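Local coordinates for protein 33 kDa chaperonin (Thermotoga maritima, PDB 1VQ0) that probably acts as a redox-regulated molecular chaperone, protecting thermally unfolding and oxidatively damaged proteins from irreversible aggregation, and binds a zinc ion, at residues K205-I210 and L220-R225; N252-L257 and E263-E268; K270-C275 and R281-E286. All blocks are in the same frame, centred on the assembly; numbering follows the deposited sequence.

Contact 1 (K205-I210 and L220-R225); sequences KNLPSI and LDVLER
V222 is the first residue of 220-225 to meet 205-210. Its side chain is buried, and CG1 lies 4.4 Å from CD1 of L207, a loose methyl-to-methyl touch between a helix and a loop. One turn further on, R225 carries the larger share of the helix's side of the contact. Its CB points toward the loop and sits 4.2 Å from L207 CD2, and the chain then bends twice (chi2 -136°, chi3 -125°), which turns NH1 toward the same leucine. There NH1 comes to 3.9 Å from L207 CD2. The same nitrogen is 4.2 Å from CD of P208, so the tip of the arginine rests on two consecutive loop residues. Both carbons approach the guanidinium obliquely, and no hydrogen bond spans the two segments; what joins them is van der Waals packing.

L207 therefore works as a fork: CD1 reaches V222, and CD2 fits between the base and the tip of R225. Its CG stands anti to the carbonyl carbon (chi1 -75°), which carries the two methyls closer to the helix than the direction of its CB alone would suggest. R225 is exposed, whereas V222 is buried.

The loop 205-210 links helix 194-205 to the short helix 210-213, whose L213 is touched by L207, P208, V222 and R225 alike. Beneath them runs the large mixed sheet: V222 packs on I28 of strand 24-30, and L207 on F183 of strand 176-187.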
loop_
_atom_site.group_PDB
_atom_site.type_symbol
_atom_site.label_atom_id
_atom_site.label_comp_id
_atom_site.label_asym_id
_atom_site.label_seq_id
_atom_site.Cartn_x
_atom_site.Cartn_y
_atom_site.Cartn_z
ATOM N N LYS A 205 -10.329 -7.603 27.189
ATOM C CA LYS A 205 -11.547 -8.315 26.788
ATOM C C LYS A 205 -12.646 -8.165 27.850
ATOM O O LYS A 205 -13.835 -8.134 27.523
ATOM C CB LYS A 205 -11.259 -9.807 26.533
ATOM C CG LYS A 205 -12.386 -10.565 25.797
ATOM C CD LYS A 205 -12.372 -12.070 26.151
ATOM C CE LYS A 205 -13.395 -12.897 25.333
ATOM N NZ LYS A 205 -13.544 -14.316 25.903
ATOM N N ASN A 206 -12.245 -8.072 29.111
ATOM C CA ASN A 206 -13.200 -7.933 30.182
ATOM C C ASN A 206 -13.808 -6.550 30.318
ATOM O O ASN A 206 -14.763 -6.381 31.065
ATOM C CB ASN A 206 -12.534 -8.282 31.509
ATOM C CG ASN A 206 -12.606 -9.772 31.841
ATOM O OD1 ASN A 206 -13.132 -10.572 31.071
ATOM N ND2 ASN A 206 -12.059 -10.144 33.012
ATOM N N LEU A 207 -13.233 -5.548 29.655
ATOM C CA LEU A 207 -13.697 -4.166 29.847
ATOM C C LEU A 207 -15.066 -3.968 29.203
ATOM O O LEU A 207 -15.395 -4.634 28.215
ATOM C CB LEU A 207 -12.694 -3.143 29.282
ATOM C CG LEU A 207 -11.404 -2.878 30.075
ATOM C CD1 LEU A 207 -10.472 -1.908 29.336
ATOM C CD2 LEU A 207 -11.737 -2.314 31.481
ATOM N N PRO A 208 -15.862 -3.048 29.751
ATOM C CA PRO A 208 -17.033 -2.558 29.028
ATOM C C PRO A 208 -16.635 -1.766 27.801
ATOM O O PRO A 208 -15.496 -1.277 27.686
ATOM C CB PRO A 208 -17.736 -1.640 30.026
ATOM C CG PRO A 208 -17.056 -1.840 31.378
ATOM C CD PRO A 208 -15.708 -2.423 31.083
ATOM N N SER A 209 -17.567 -1.603 26.885
ATOM C CA SER A 209 -17.315 -0.741 25.726
ATOM C C SER A 209 -17.016 0.705 26.216
ATOM O O SER A 209 -17.332 1.074 27.351
ATOM C CB SER A 209 -18.505 -0.757 24.754
ATOM O OG SER A 209 -19.535 0.050 25.292
ATOM N N ILE A 210 -16.414 1.497 25.344
ATOM C CA ILE A 210 -15.906 2.826 25.737
ATOM C C ILE A 210 -17.043 3.751 26.276
ATOM O O ILE A 210 -16.887 4.396 27.335
ATOM C CB ILE A 210 -15.126 3.489 24.534
ATOM C CG1 ILE A 210 -13.749 2.802 24.238
ATOM C CG2 ILE A 210 -15.037 5.005 24.686
ATOM C CD1 ILE A 210 -12.691 2.689 25.361
ATOM N N LEU A 220 -6.706 7.047 33.760
ATOM C CA LEU A 220 -5.608 6.345 34.434
ATOM C C LEU A 220 -6.057 5.079 35.154
ATOM O O LEU A 220 -5.268 4.150 35.338
ATOM C CB LEU A 220 -4.887 7.271 35.431
ATOM C CG LEU A 220 -3.945 8.327 34.830
ATOM C CD1 LEU A 220 -3.403 9.210 35.923
ATOM C CD2 LEU A 220 -2.805 7.702 34.088
ATOM N N ASP A 221 -7.304 5.095 35.626
ATOM C CA ASP A 221 -7.911 3.954 36.291
ATOM C C ASP A 221 -8.247 2.915 35.218
ATOM O O ASP A 221 -7.983 1.732 35.397
ATOM C CB ASP A 221 -9.155 4.393 37.049
ATOM C CG ASP A 221 -8.855 5.459 38.114
ATOM O OD1 ASP A 221 -7.744 5.455 38.680
ATOM O OD2 ASP A 221 -9.667 6.345 38.452
ATOM N N VAL A 222 -8.773 3.356 34.083
ATOM C CA VAL A 222 -8.921 2.428 32.947
ATOM C C VAL A 222 -7.598 1.692 32.612
ATOM O O VAL A 222 -7.586 0.513 32.329
ATOM C CB VAL A 222 -9.399 3.148 31.666
ATOM C CG1 VAL A 222 -9.336 2.210 30.426
ATOM C CG2 VAL A 222 -10.811 3.655 31.817
ATOM N N LEU A 223 -6.487 2.409 32.614
ATOM C CA LEU A 223 -5.199 1.792 32.292
ATOM C C LEU A 223 -4.755 0.799 33.417
ATOM O O LEU A 223 -4.104 -0.235 33.139
ATOM C CB LEU A 223 -4.128 2.875 32.086
ATOM C CG LEU A 223 -4.255 3.930 30.979
ATOM C CD1 LEU A 223 -3.156 4.993 31.124
ATOM C CD2 LEU A 223 -4.191 3.301 29.648
ATOM N N GLU A 224 -5.076 1.148 34.673
ATOM C CA GLU A 224 -4.780 0.259 35.815
ATOM C C GLU A 224 -5.476 -1.079 35.644
ATOM O O GLU A 224 -4.875 -2.129 35.817
ATOM C CB GLU A 224 -5.175 0.873 37.156
ATOM C CG GLU A 224 -5.180 -0.173 38.259
ATOM C CD GLU A 224 -5.403 0.386 39.635
ATOM O OE1 GLU A 224 -5.783 1.578 39.742
ATOM O OE2 GLU A 224 -5.168 -0.413 40.587
ATOM N N ARG A 225 -6.743 -0.999 35.275
ATOM C CA ARG A 225 -7.523 -2.173 34.894
ATOM C C ARG A 225 -6.906 -3.003 33.769
ATOM O O ARG A 225 -6.853 -4.227 33.898
ATOM C CB ARG A 225 -8.929 -1.761 34.499
ATOM C CG ARG A 225 -9.716 -1.086 35.610
ATOM C CD ARG A 225 -11.112 -1.570 35.709
ATOM N NE ARG A 225 -12.070 -0.479 35.626
ATOM C CZ ARG A 225 -13.315 -0.630 35.190
ATOM N NH1 ARG A 225 -13.751 -1.831 34.789
ATOM N NH2 ARG A 225 -14.136 0.415 35.149
#

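Contact 2 (N252-L257 and E263-E268)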
loop_
_atom_site.group_PDB
_atom_site.type_symbol
_atom_site.label_atom_id
_atom_site.label_comp_id
_atom_site.label_asym_id
_atom_site.label_seq_id
_atom_site.Cartn_x
_atom_site.Cartn_y
_atom_site.Cartn_z
ATOM N N ASN A 252 -4.765 28.827 -5.604
ATOM C CA ASN A 252 -3.917 27.869 -6.327
ATOM C C ASN A 252 -4.702 26.655 -6.831
ATOM O O ASN A 252 -4.461 26.140 -7.947
ATOM C CB ASN A 252 -2.759 27.393 -5.434
ATOM C CG ASN A 252 -1.723 28.491 -5.188
ATOM O OD1 ASN A 252 -1.611 29.449 -5.968
ATOM N ND2 ASN A 252 -0.970 28.361 -4.099
ATOM N N ALA A 253 -5.664 26.206 -6.026
ATOM C CA ALA A 253 -6.511 25.091 -6.447
ATOM C C ALA A 253 -7.257 25.482 -7.727
ATOM O O ALA A 253 -7.464 24.665 -8.607
ATOM C CB ALA A 253 -7.491 24.669 -5.322
ATOM N N LEU A 254 -7.656 26.741 -7.838
ATOM C CA LEU A 254 -8.362 27.175 -9.030
ATOM C C LEU A 254 -7.439 27.380 -10.207
ATOM O O LEU A 254 -7.859 27.230 -11.349
ATOM C CB LEU A 254 -9.109 28.476 -8.759
ATOM C CG LEU A 254 -10.281 28.413 -7.781
ATOM C CD1 LEU A 254 -10.782 29.833 -7.535
ATOM C CD2 LEU A 254 -11.432 27.489 -8.243
ATOM N N LEU A 255 -6.191 27.745 -9.934
ATOM C CA LEU A 255 -5.192 27.951 -10.989
ATOM C C LEU A 255 -4.801 26.670 -11.765
ATOM O O LEU A 255 -4.403 26.744 -12.937
ATOM C CB LEU A 255 -3.934 28.617 -10.419
ATOM C CG LEU A 255 -3.933 30.148 -10.400
ATOM C CD1 LEU A 255 -2.593 30.672 -9.847
ATOM C CD2 LEU A 255 -4.207 30.769 -11.793
ATOM N N VAL A 256 -4.941 25.523 -11.106
ATOM C CA VAL A 256 -4.691 24.216 -11.705
ATOM C C VAL A 256 -5.841 23.736 -12.601
ATOM O O VAL A 256 -5.682 22.757 -13.339
ATOM C CB VAL A 256 -4.416 23.123 -10.627
ATOM C CG1 VAL A 256 -3.203 23.507 -9.749
ATOM C CG2 VAL A 256 -5.639 22.845 -9.776
ATOM N N LEU A 257 -6.996 24.398 -12.523
ATOM C CA LEU A 257 -8.138 24.028 -13.344
ATOM C C LEU A 257 -7.954 24.512 -14.773
ATOM O O LEU A 257 -7.284 25.516 -15.019
ATOM C CB LEU A 257 -9.425 24.633 -12.800
ATOM C CG LEU A 257 -9.861 24.285 -11.382
ATOM C CD1 LEU A 257 -11.101 25.128 -11.045
ATOM C CD2 LEU A 257 -10.140 22.782 -11.192
ATOM N N GLU A 263 -13.588 29.924 -16.911
ATOM C CA GLU A 263 -14.464 30.755 -17.765
ATOM C C GLU A 263 -15.936 30.598 -17.380
ATOM O O GLU A 263 -16.697 31.576 -17.346
ATOM C CB GLU A 263 -14.326 30.370 -19.255
ATOM C CG GLU A 263 -12.939 30.532 -19.874
ATOM C CD GLU A 263 -12.727 31.882 -20.542
ATOM O OE1 GLU A 263 -13.144 32.928 -19.980
ATOM O OE2 GLU A 263 -12.135 31.895 -21.634
ATOM N N ASP A 264 -16.321 29.348 -17.127
ATOM C CA ASP A 264 -17.696 28.994 -16.778
ATOM C C ASP A 264 -18.117 29.559 -15.435
ATOM O O ASP A 264 -19.255 30.008 -15.304
ATOM C CB ASP A 264 -17.879 27.475 -16.787
ATOM C CG ASP A 264 -18.002 26.920 -18.188
ATOM O OD1 ASP A 264 -18.428 27.658 -19.112
ATOM O OD2 ASP A 264 -17.696 25.745 -18.463
ATOM N N MET A 265 -17.206 29.511 -14.450
ATOM C CA MET A 265 -17.391 30.200 -13.170
ATOM C C MET A 265 -17.499 31.707 -13.361
ATOM O O MET A 265 -18.291 32.346 -12.687
ATOM C CB MET A 265 -16.214 29.949 -12.230
ATOM C CG MET A 265 -16.074 28.538 -11.767
ATOM S SD MET A 265 -14.577 28.352 -10.800
ATOM C CE MET A 265 -14.543 26.516 -10.585
ATOM N N ARG A 266 -16.680 32.258 -14.264
ATOM C CA ARG A 266 -16.639 33.706 -14.521
ATOM C C ARG A 266 -17.977 34.213 -15.081
ATOM O O ARG A 266 -18.442 35.296 -14.715
ATOM C CB ARG A 266 -15.479 34.069 -15.466
ATOM C CG ARG A 266 -15.144 35.563 -15.527
ATOM N N LYS A 267 -18.598 33.429 -15.958
ATOM C CA LYS A 267 -19.935 33.776 -16.450
ATOM C C LYS A 267 -21.019 33.430 -15.422
ATOM O O LYS A 267 -22.092 34.022 -15.418
ATOM C CB LYS A 267 -20.223 33.171 -17.844
ATOM C CG LYS A 267 -20.131 31.652 -17.962
ATOM C CD LYS A 267 -20.174 31.199 -19.429
ATOM C CE LYS A 267 -18.926 31.613 -20.214
ATOM N NZ LYS A 267 -18.439 30.500 -21.094
ATOM N N GLU A 268 -20.716 32.496 -14.531
ATOM C CA GLU A 268 -21.620 32.155 -13.435
ATOM C C GLU A 268 -21.658 33.277 -12.391
ATOM O O GLU A 268 -22.551 33.307 -11.535
ATOM C CB GLU A 268 -21.196 30.821 -12.788
ATOM C CG GLU A 268 -22.309 30.078 -12.049
ATOM C CD GLU A 268 -23.567 29.870 -12.893
ATOM O OE1 GLU A 268 -23.443 29.693 -14.126
ATOM O OE2 GLU A 268 -24.687 29.874 -12.324
#
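L254 and M265 face each other from two successive helices, 247-255 and 259-268, with their CA atoms 10.4 Å apart, while L257 has its CA 10.2 Å from that of E263; at such spacing the backbones stay well apart and side chains alone bridge the gap.

M265 does most of the bridging. Its CB points toward the other segment, and beyond CG the chain is fully extended (chi2 175°, chi3 -172°), so the thioether reaches straight across. The terminal methyl CE faces two leucine methyls. It lies 3.7 Å from CD1 of L257 and 4.0 Å from CD2 of L254, and the M265 side chain crosses that of L257 at about a right angle. L254 also meets the sulfur, with CD2 4.1 Å from SD, so its methyl lies against the last bond of the methionine. Both leucines aim their CB atoms toward the 263-268 helix and offer M265 one methyl each.

Helix 286-298 lies alongside. M265 also rests on its L289, and NZ of K296 in that helix donates hydrogen bonds to the backbone oxygens of both L255 and L257.

Across the two segments the chemistry is wholly apolar: two leucine methyls against one thioether, with no hydrogen bond or salt bridge. Such a contact imposes little directional demand. It amounts to a small hydrophobic meeting point, with L254 buried and M265 and L257 partly exposed, joining consecutive helices of the zinc-bearing C-terminal part.

Contact 3 (K270-C275 and R281-E286). With ZN (zinc ion), chain C.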
loop_
_atom_site.group_PDB
_atom_site.type_symbol
_atom_site.label_atom_id
_atom_site.label_comp_id
_atom_site.label_asym_id
_atom_site.label_seq_id
_atom_site.Cartn_x
_atom_site.Cartn_y
_atom_site.Cartn_z
ATOM N N LYS A 270 -19.342 33.760 -10.086
ATOM C CA LYS A 270 -18.506 33.371 -8.933
ATOM C C LYS A 270 -17.888 31.956 -9.003
ATOM O O LYS A 270 -18.367 31.071 -9.729
ATOM C CB LYS A 270 -19.316 33.469 -7.638
ATOM C CG LYS A 270 -20.472 32.485 -7.562
ATOM C CD LYS A 270 -21.199 32.579 -6.229
ATOM C CE LYS A 270 -22.241 31.486 -6.090
ATOM N NZ LYS A 270 -23.541 32.065 -5.675
ATOM N N GLY A 271 -16.834 31.761 -8.208
ATOM C CA GLY A 271 -16.188 30.467 -8.046
ATOM C C GLY A 271 -16.056 30.091 -6.570
ATOM O O GLY A 271 -15.732 30.940 -5.712
ATOM N N GLU A 272 -16.311 28.817 -6.271
ATOM C CA GLU A 272 -16.168 28.316 -4.915
ATOM C C GLU A 272 -15.240 27.114 -4.834
ATOM O O GLU A 272 -15.294 26.236 -5.661
ATOM C CB GLU A 272 -17.517 27.962 -4.303
ATOM C CG GLU A 272 -18.584 29.032 -4.523
ATOM C CD GLU A 272 -19.781 28.861 -3.602
ATOM O OE1 GLU A 272 -19.909 27.774 -2.996
ATOM O OE2 GLU A 272 -20.591 29.808 -3.479
ATOM N N VAL A 273 -14.369 27.150 -3.836
ATOM C CA VAL A 273 -13.553 26.039 -3.405
ATOM C C VAL A 273 -13.928 25.728 -1.949
ATOM O O VAL A 273 -13.937 26.590 -1.103
ATOM C CB VAL A 273 -12.034 26.364 -3.495
ATOM C CG1 VAL A 273 -11.172 25.117 -3.203
ATOM C CG2 VAL A 273 -11.679 26.897 -4.868
ATOM N N VAL A 274 -14.252 24.472 -1.696
ATOM C CA VAL A 274 -14.598 23.982 -0.373
ATOM C C VAL A 274 -13.501 22.973 -0.000
ATOM O O VAL A 274 -13.265 22.022 -0.704
ATOM C CB VAL A 274 -15.963 23.280 -0.375
ATOM C CG1 VAL A 274 -16.269 22.706 0.996
ATOM C CG2 VAL A 274 -17.064 24.208 -0.835
ATOM N N CYS A 275 -12.818 23.222 1.102
ATOM C CA CYS A 275 -11.810 22.317 1.635
ATOM C C CYS A 275 -12.503 21.057 2.148
ATOM O O CYS A 275 -13.448 21.113 2.956
ATOM C CB CYS A 275 -11.053 22.981 2.776
ATOM S SG CYS A 275 -9.968 21.819 3.600
ATOM N N ARG A 281 -15.298 27.046 3.008
ATOM C CA ARG A 281 -15.631 27.548 1.680
ATOM C C ARG A 281 -14.910 28.869 1.391
ATOM O O ARG A 281 -14.849 29.755 2.226
ATOM C CB ARG A 281 -17.132 27.801 1.586
ATOM C CG ARG A 281 -17.640 28.210 0.185
ATOM C CD ARG A 281 -19.199 28.456 0.119
ATOM N NE ARG A 281 -19.910 27.350 0.747
ATOM C CZ ARG A 281 -20.202 26.180 0.146
ATOM N NH1 ARG A 281 -19.922 25.970 -1.139
ATOM N NH2 ARG A 281 -20.806 25.211 0.837
ATOM N N TYR A 282 -14.416 28.966 0.168
ATOM C CA TYR A 282 -13.668 30.083 -0.331
ATOM C C TYR A 282 -14.380 30.566 -1.591
ATOM O O TYR A 282 -14.485 29.828 -2.571
ATOM C CB TYR A 282 -12.235 29.624 -0.662
ATOM C CG TYR A 282 -11.431 29.221 0.548
ATOM C CD1 TYR A 282 -11.456 27.926 1.032
ATOM C CD2 TYR A 282 -10.664 30.146 1.230
ATOM C CE1 TYR A 282 -10.707 27.575 2.133
ATOM C CE2 TYR A 282 -9.941 29.804 2.333
ATOM C CZ TYR A 282 -9.959 28.527 2.798
ATOM O OH TYR A 282 -9.223 28.206 3.898
ATOM N N VAL A 283 -14.864 31.805 -1.548
ATOM C CA VAL A 283 -15.665 32.387 -2.634
ATOM C C VAL A 283 -14.840 33.452 -3.334
ATOM O O VAL A 283 -14.225 34.291 -2.701
ATOM C CB VAL A 283 -16.996 32.999 -2.103
ATOM C CG1 VAL A 283 -17.826 33.658 -3.224
ATOM C CG2 VAL A 283 -17.849 31.958 -1.388
ATOM N N PHE A 284 -14.863 33.409 -4.662
ATOM C CA PHE A 284 -14.050 34.272 -5.532
ATOM C C PHE A 284 -14.947 35.050 -6.489
ATOM O O PHE A 284 -15.844 34.478 -7.121
ATOM C CB PHE A 284 -13.033 33.430 -6.327
ATOM C CG PHE A 284 -11.894 32.922 -5.499
ATOM C CD1 PHE A 284 -12.016 31.738 -4.779
ATOM C CD2 PHE A 284 -10.707 33.622 -5.430
ATOM C CE1 PHE A 284 -10.985 31.277 -4.000
ATOM C CE2 PHE A 284 -9.650 33.154 -4.659
ATOM C CZ PHE A 284 -9.787 31.983 -3.943
ATOM N N SER A 285 -14.707 36.353 -6.602
ATOM C CA SER A 285 -15.553 37.204 -7.443
ATOM C C SER A 285 -15.214 37.064 -8.925
ATOM O O SER A 285 -14.245 36.378 -9.294
ATOM C CB SER A 285 -15.451 38.675 -7.022
ATOM O OG SER A 285 -14.190 39.217 -7.384
ATOM N N GLU A 286 -16.040 37.708 -9.763
ATOM C CA GLU A 286 -15.813 37.757 -11.197
ATOM C C GLU A 286 -14.455 38.374 -11.491
ATOM O O GLU A 286 -13.706 37.856 -12.296
ATOM C CB GLU A 286 -16.913 38.568 -11.909
ATOM C CG GLU A 286 -17.870 37.722 -12.741
ATOM C CD GLU A 286 -18.898 38.547 -13.493
ATOM O OE1 GLU A 286 -19.794 39.133 -12.843
ATOM O OE2 GLU A 286 -18.805 38.609 -14.733
HETATM ZN ZN ZN C . -9.404 23.037 5.458
#
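R281 leaves its strand on the same face as E272, V274 and V283, its side chain reaching across to the partner strand. From CB the chain runs out extended to CD, with CG passing 3.9 Å from E272 OE1. CD comes closer to that oxygen, at 3.3 Å, and a bend at chi3 (-48°) swings the guanidinium over the opposite strand. NE and CZ lie 3.8 Å and 3.5 Å from E272 OE1. NH1 then donates to E272 OE1 at 2.6 Å in a salt bridge whose hydrogen bond is bent (138°); OE1 is met nearly along its C-O axis and lies 26° out of the guanidinium plane. One face of the group is covered by V274, with CG2 3.4 Å from NH1.

Strands 271-274 and 281-284 pair antiparallel. G271 with F284 and V273 with Y282 are the hydrogen-bonded pairs, each joined by two backbone bonds, the shortest being Y282 N to V273 O at 2.7 Å.

Past the strand, C275 SG binds the zinc ion at 2.3 Å, with C243, C245 and C278 completing the site. One face carries the E272-R281 salt bridge beside V274 and V283; the other packs mainly through V273, Y282 and F284 on helix 247-255, with R247 in cation-pi contact with the F284 ring. Four cysteines held by the metal are consistent with the reduced state of a redox-regulated chaperone.

Overall arrangement
Contacts 2 and 3 form one unit, their centres 9 Å apart: helix 259-268 leads directly into strand 271-274, and L254 is common ground, its CD2 lying 3.4 Å from V273 CG2 and its CD1 3.6 Å from F284 CD1. M265 CB also packs on the backbone oxygen of K270. Contact 2 thus packs beside the same hairpin through its helices. Zinc sits at the far end of the hairpin, bound by C275 of contact 3. Contact 1 stands apart on the large sheet, its centre about 53 Å from that of contact 2 and 47 Å from that of contact 3, on the opposite side of the chain's centre.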